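PaaA (Enterobacter agglomerans, PDB 5FF5) is an adenylating enzyme of the ThiF (E1-like) family that takes part in the post-translational Claisen condensation and decarboxylation en route to the bicyclic core of pantocin A. Local coordinates at the interface of chains A and B. Coordinates in Å, arbitrary orientation; residue numbers count along the deposited sequence, not the author numbering. Chains: chain A/B, PaaA.

Contact 1: the interface of chains A and B. Residues chain A 169-170, 172-173; chain B 101, 104-105.
The 3-10 helix 169-173 of chain A holds the start of the SNINRQ segment characteristic of E1-like enzymes, and here it rests on helix 100-105 of chain B, which ends in B:Arg105, the first arginine of the RYNRQ motif. A:Leu169 and B:Arg105 bury most surface, 73 and 75 Å². With CG anti to its backbone N (chi1 178°), A:Leu169 reaches across the partner helix, and its branches divide the work. CD2 comes at about a right angle to B:Glu101, 3.3 Å from its CG, and also faces CB of B:Glu104. CG and CD1 lie against the base of B:Arg105, CG at 4.0 Å from the arginine CB.

B:Arg105 bends at chi3 (-55°), which places its guanidinium beside A:Ile172. The methyl CG2 of that isoleucine, itself anti to the backbone N, is in van der Waals contact with NH1. The other edge of the guanidinium is held within chain B. NE and NH2 both point side-on, in the guanidinium plane, at the carboxylate oxygen OE2 of B:Glu101. B:Arg105 NH2 lies 3.1 Å from B:Glu101 OE2, nearly along the C-O axis, and forms the salt bridge. NE, 3.3 Å from OE2, comes from above the carboxylate plane. This intrachain clamp fixes the arginine's rotation and probably offsets its charge. If the assembly is the biological dimer, the patch probably braces a likely nucleotide-binding segment of one subunit against helix 100-105 of the other.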
# COMPACT_ATOMS: atom_id res chain seq x y z
N LEU A 169 20.74 -10.65 -4.78
CA LEU A 169 20.42 -9.55 -5.67
C LEU A 169 18.98 -9.67 -6.21
O LEU A 169 18.35 -8.67 -6.51
CB LEU A 169 21.41 -9.44 -6.82
CG LEU A 169 21.06 -8.30 -7.78
CD1 LEU A 169 20.87 -7.00 -6.99
CD2 LEU A 169 22.11 -8.12 -8.88
N SER A 170 18.46 -10.89 -6.34
CA SER A 170 17.10 -11.02 -6.88
C SER A 170 16.01 -10.69 -5.84
O SER A 170 14.84 -10.53 -6.20
CB SER A 170 16.86 -12.43 -7.43
OG SER A 170 17.03 -13.40 -6.43
N ILE A 172 15.97 -7.94 -4.16
CA ILE A 172 15.84 -6.49 -4.20
C ILE A 172 14.61 -5.99 -4.97
O ILE A 172 14.10 -4.92 -4.66
CB ILE A 172 17.11 -5.88 -4.78
CG1 ILE A 172 18.26 -6.29 -3.90
CG2 ILE A 172 17.07 -4.38 -4.66
CD1 ILE A 172 17.97 -6.01 -2.44
N ASN A 173 14.13 -6.72 -5.98
CA ASN A 173 12.96 -6.23 -6.70
C ASN A 173 11.65 -6.25 -5.88
O ASN A 173 10.73 -5.50 -6.17
CB ASN A 173 12.77 -6.99 -8.03
CG ASN A 173 12.20 -8.38 -7.84
OD1 ASN A 173 12.45 -9.04 -6.83
ND2 ASN A 173 11.42 -8.83 -8.81
N GLU B 101 23.84 -7.65 -14.01
CA GLU B 101 23.23 -7.38 -12.73
C GLU B 101 21.71 -7.31 -12.88
O GLU B 101 20.96 -7.97 -12.13
CB GLU B 101 23.72 -6.05 -12.14
CG GLU B 101 22.94 -5.67 -10.86
CD GLU B 101 22.74 -4.17 -10.67
OE1 GLU B 101 23.40 -3.37 -11.38
OE2 GLU B 101 21.92 -3.78 -9.79
N GLU B 104 19.62 -10.34 -13.32
CA GLU B 104 19.57 -11.04 -12.05
C GLU B 104 18.54 -10.36 -11.14
O GLU B 104 17.63 -11.00 -10.62
CB GLU B 104 20.97 -11.10 -11.42
CG GLU B 104 21.10 -12.08 -10.25
CD GLU B 104 20.78 -13.51 -10.65
OE1 GLU B 104 20.76 -13.79 -11.88
OE2 GLU B 104 20.55 -14.36 -9.76
N ARG B 105 18.68 -9.05 -10.96
CA ARG B 105 17.78 -8.26 -10.11
C ARG B 105 16.33 -8.31 -10.55
O ARG B 105 15.43 -8.32 -9.72
CB ARG B 105 18.22 -6.79 -10.09
CG ARG B 105 17.10 -5.81 -9.76
CD ARG B 105 17.47 -4.35 -10.04
NE ARG B 105 18.69 -3.91 -9.37
CZ ARG B 105 18.73 -3.31 -8.18
NH1 ARG B 105 17.60 -3.07 -7.53
NH2 ARG B 105 19.89 -2.96 -7.65

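Contact 2: the interface of chains A and B. Residues chain A 146, 150, 327, 330-331, 334-335; chain B 146, 150, 330-331, 334-335.
Helix 326-345 of each subunit meets its twin at the two-fold axis, flanked by helices 142-153 of chain A and 143-153 of chain B, each of which begins within the Rossmann-type glycine loop GMGGWG. A:Ile331 and B:Ile331 lose the most surface here, 56 and 54 Å². Each sets CG1 anti to its carbonyl carbon (chi1 -64° in A:Ile331) and continues extended at chi2 (-172°), so that CD1 reaches Ile335 of the opposite helix. A:Ile331 CD1 lies 3.4 Å from B:Ile335 CG1, and the reciprocal pair, B:Ile331 CD1 and A:Ile335 CG1, is at 3.5 Å. These side chains cross at about right angles. The two Ile331 also meet methyl to methyl, CG2 to CG2 at 4.0 Å.

The indoles of A:Trp146 and B:Trp146 approach rim to rim, with CZ3 facing CZ3 at 3.6 Å. Each puts an atom in the plane of the other at its edge, so the contact is not a face-to-face stack. One face of each ring is backed by Ser330 of its own chain, through CA in chain A and CB in chain B. Gln150, extended beyond CG, runs obliquely past the partner's indole: A:Gln150 CG is 3.8 Å from B:Trp146 CH2, and its amide is turned 89° from that ring.

The same amides supply the polar link. A:Gln150 NE2 can donate to the hydroxyl OG of B:Ser330 at 2.9 Å, which may in turn donate weakly to the backbone O of A:Ser330. In the reciprocal bond, the amide nitrogen NE2 of B:Gln150 stands 2.7 Å from the hydroxyl OG of A:Ser330.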
# COMPACT_ATOMS: atom_id res chain seq x y z
N TRP A 146 7.24 -6.51 3.70
CA TRP A 146 6.29 -5.41 3.62
C TRP A 146 5.49 -5.27 4.89
O TRP A 146 5.17 -4.16 5.30
CB TRP A 146 5.37 -5.58 2.42
CG TRP A 146 6.06 -5.36 1.13
CD1 TRP A 146 6.75 -6.28 0.41
CD2 TRP A 146 6.12 -4.14 0.40
NE1 TRP A 146 7.26 -5.70 -0.73
CE2 TRP A 146 6.88 -4.39 -0.76
CE3 TRP A 146 5.60 -2.86 0.61
CZ2 TRP A 146 7.13 -3.41 -1.70
CZ3 TRP A 146 5.86 -1.88 -0.33
CH2 TRP A 146 6.62 -2.16 -1.47
N GLN A 150 5.43 -1.67 7.23
CA GLN A 150 4.25 -0.85 7.49
C GLN A 150 3.86 -0.89 8.96
O GLN A 150 3.37 0.10 9.50
CB GLN A 150 3.07 -1.29 6.61
CG GLN A 150 3.23 -0.91 5.15
CD GLN A 150 2.11 -1.44 4.27
OE1 GLN A 150 1.00 -1.68 4.75
NE2 GLN A 150 2.40 -1.62 2.99
N PRO A 327 4.22 -5.15 -6.47
CA PRO A 327 2.81 -4.69 -6.39
C PRO A 327 1.87 -5.62 -5.63
O PRO A 327 1.00 -5.17 -4.91
CB PRO A 327 2.39 -4.60 -7.86
CG PRO A 327 3.66 -4.26 -8.57
CD PRO A 327 4.75 -5.00 -7.84
N SER A 330 2.55 -5.35 -1.72
CA SER A 330 2.14 -4.14 -1.01
C SER A 330 0.65 -4.19 -0.70
O SER A 330 0.21 -3.84 0.41
CB SER A 330 2.46 -2.87 -1.82
OG SER A 330 3.03 -3.18 -3.07
N ILE A 331 -0.13 -4.66 -1.67
CA ILE A 331 -1.55 -4.80 -1.46
C ILE A 331 -1.79 -5.73 -0.28
O ILE A 331 -2.56 -5.41 0.62
CB ILE A 331 -2.27 -5.34 -2.69
CG1 ILE A 331 -2.15 -4.37 -3.85
CG2 ILE A 331 -3.73 -5.54 -2.38
CD1 ILE A 331 -2.99 -4.75 -5.00
N GLY A 334 -0.70 -4.27 3.14
CA GLY A 334 -1.55 -3.16 3.51
C GLY A 334 -2.91 -3.60 4.01
O GLY A 334 -3.46 -3.00 4.93
N ILE A 335 -3.49 -4.61 3.37
CA ILE A 335 -4.70 -5.23 3.88
C ILE A 335 -4.44 -5.85 5.25
O ILE A 335 -5.21 -5.68 6.18
CB ILE A 335 -5.21 -6.30 2.92
CG1 ILE A 335 -5.35 -5.73 1.52
CG2 ILE A 335 -6.51 -6.88 3.42
CD1 ILE A 335 -5.93 -6.70 0.54
N TRP B 146 4.95 5.84 -2.80
CA TRP B 146 4.76 4.40 -2.91
C TRP B 146 4.80 4.00 -4.37
O TRP B 146 5.31 2.96 -4.72
CB TRP B 146 3.45 3.96 -2.27
CG TRP B 146 3.45 4.06 -0.77
CD1 TRP B 146 3.15 5.16 -0.04
CD2 TRP B 146 3.76 3.02 0.17
NE1 TRP B 146 3.26 4.89 1.30
CE2 TRP B 146 3.62 3.58 1.46
CE3 TRP B 146 4.14 1.68 0.06
CZ2 TRP B 146 3.86 2.86 2.62
CZ3 TRP B 146 4.36 0.96 1.22
CH2 TRP B 146 4.23 1.55 2.48
N GLN B 150 7.80 1.47 -5.82
CA GLN B 150 7.53 0.23 -6.52
C GLN B 150 7.86 0.27 -8.00
O GLN B 150 8.17 -0.75 -8.59
CB GLN B 150 6.08 -0.16 -6.34
CG GLN B 150 5.79 -0.55 -4.94
CD GLN B 150 4.36 -0.89 -4.77
OE1 GLN B 150 3.71 -1.31 -5.73
NE2 GLN B 150 3.84 -0.70 -3.57
N SER B 330 -0.52 2.03 0.30
CA SER B 330 0.23 0.95 -0.33
C SER B 330 -0.67 0.08 -1.20
O SER B 330 -0.27 -0.34 -2.28
CB SER B 330 0.96 0.09 0.71
OG SER B 330 0.05 -0.56 1.57
N ILE B 331 -1.90 -0.16 -0.74
CA ILE B 331 -2.85 -0.94 -1.52
C ILE B 331 -3.12 -0.29 -2.88
O ILE B 331 -3.01 -0.95 -3.90
CB ILE B 331 -4.17 -1.12 -0.81
CG1 ILE B 331 -3.97 -1.82 0.53
CG2 ILE B 331 -5.12 -1.88 -1.68
CD1 ILE B 331 -5.26 -2.22 1.21
N GLY B 334 -0.06 -0.18 -5.05
CA GLY B 334 0.22 -1.48 -5.63
C GLY B 334 -0.67 -1.80 -6.83
O GLY B 334 -0.18 -2.23 -7.88
N ILE B 335 -1.96 -1.52 -6.70
CA ILE B 335 -2.90 -1.66 -7.81
C ILE B 335 -2.46 -0.78 -8.98
O ILE B 335 -2.53 -1.19 -10.14
CB ILE B 335 -4.34 -1.29 -7.40
CG1 ILE B 335 -4.80 -2.14 -6.22
CG2 ILE B 335 -5.26 -1.50 -8.54
CD1 ILE B 335 -6.20 -1.93 -5.82

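About 20 Å separates the C-alpha centres of contact 1 and contact 2, which share no residue and draw on different helices. Contact 2 lies on the two-fold axis and pairs the same elements of both chains, whereas contact 1 lies off it and joins unlike segments, so its twin recurs with the chains exchanged. In the deposited dimer, plausibly biological for an E1-like protein, one interface combines an axial helix-to-helix seam with two peripheral braces. In both, segments of the nucleotide-binding fold, the 3-10 helix at the start of SNINRQ and the helix that starts in the glycine loop, touch the partner. Dimerisation could thus help shape both active sites, although the structure alone shows no coupling.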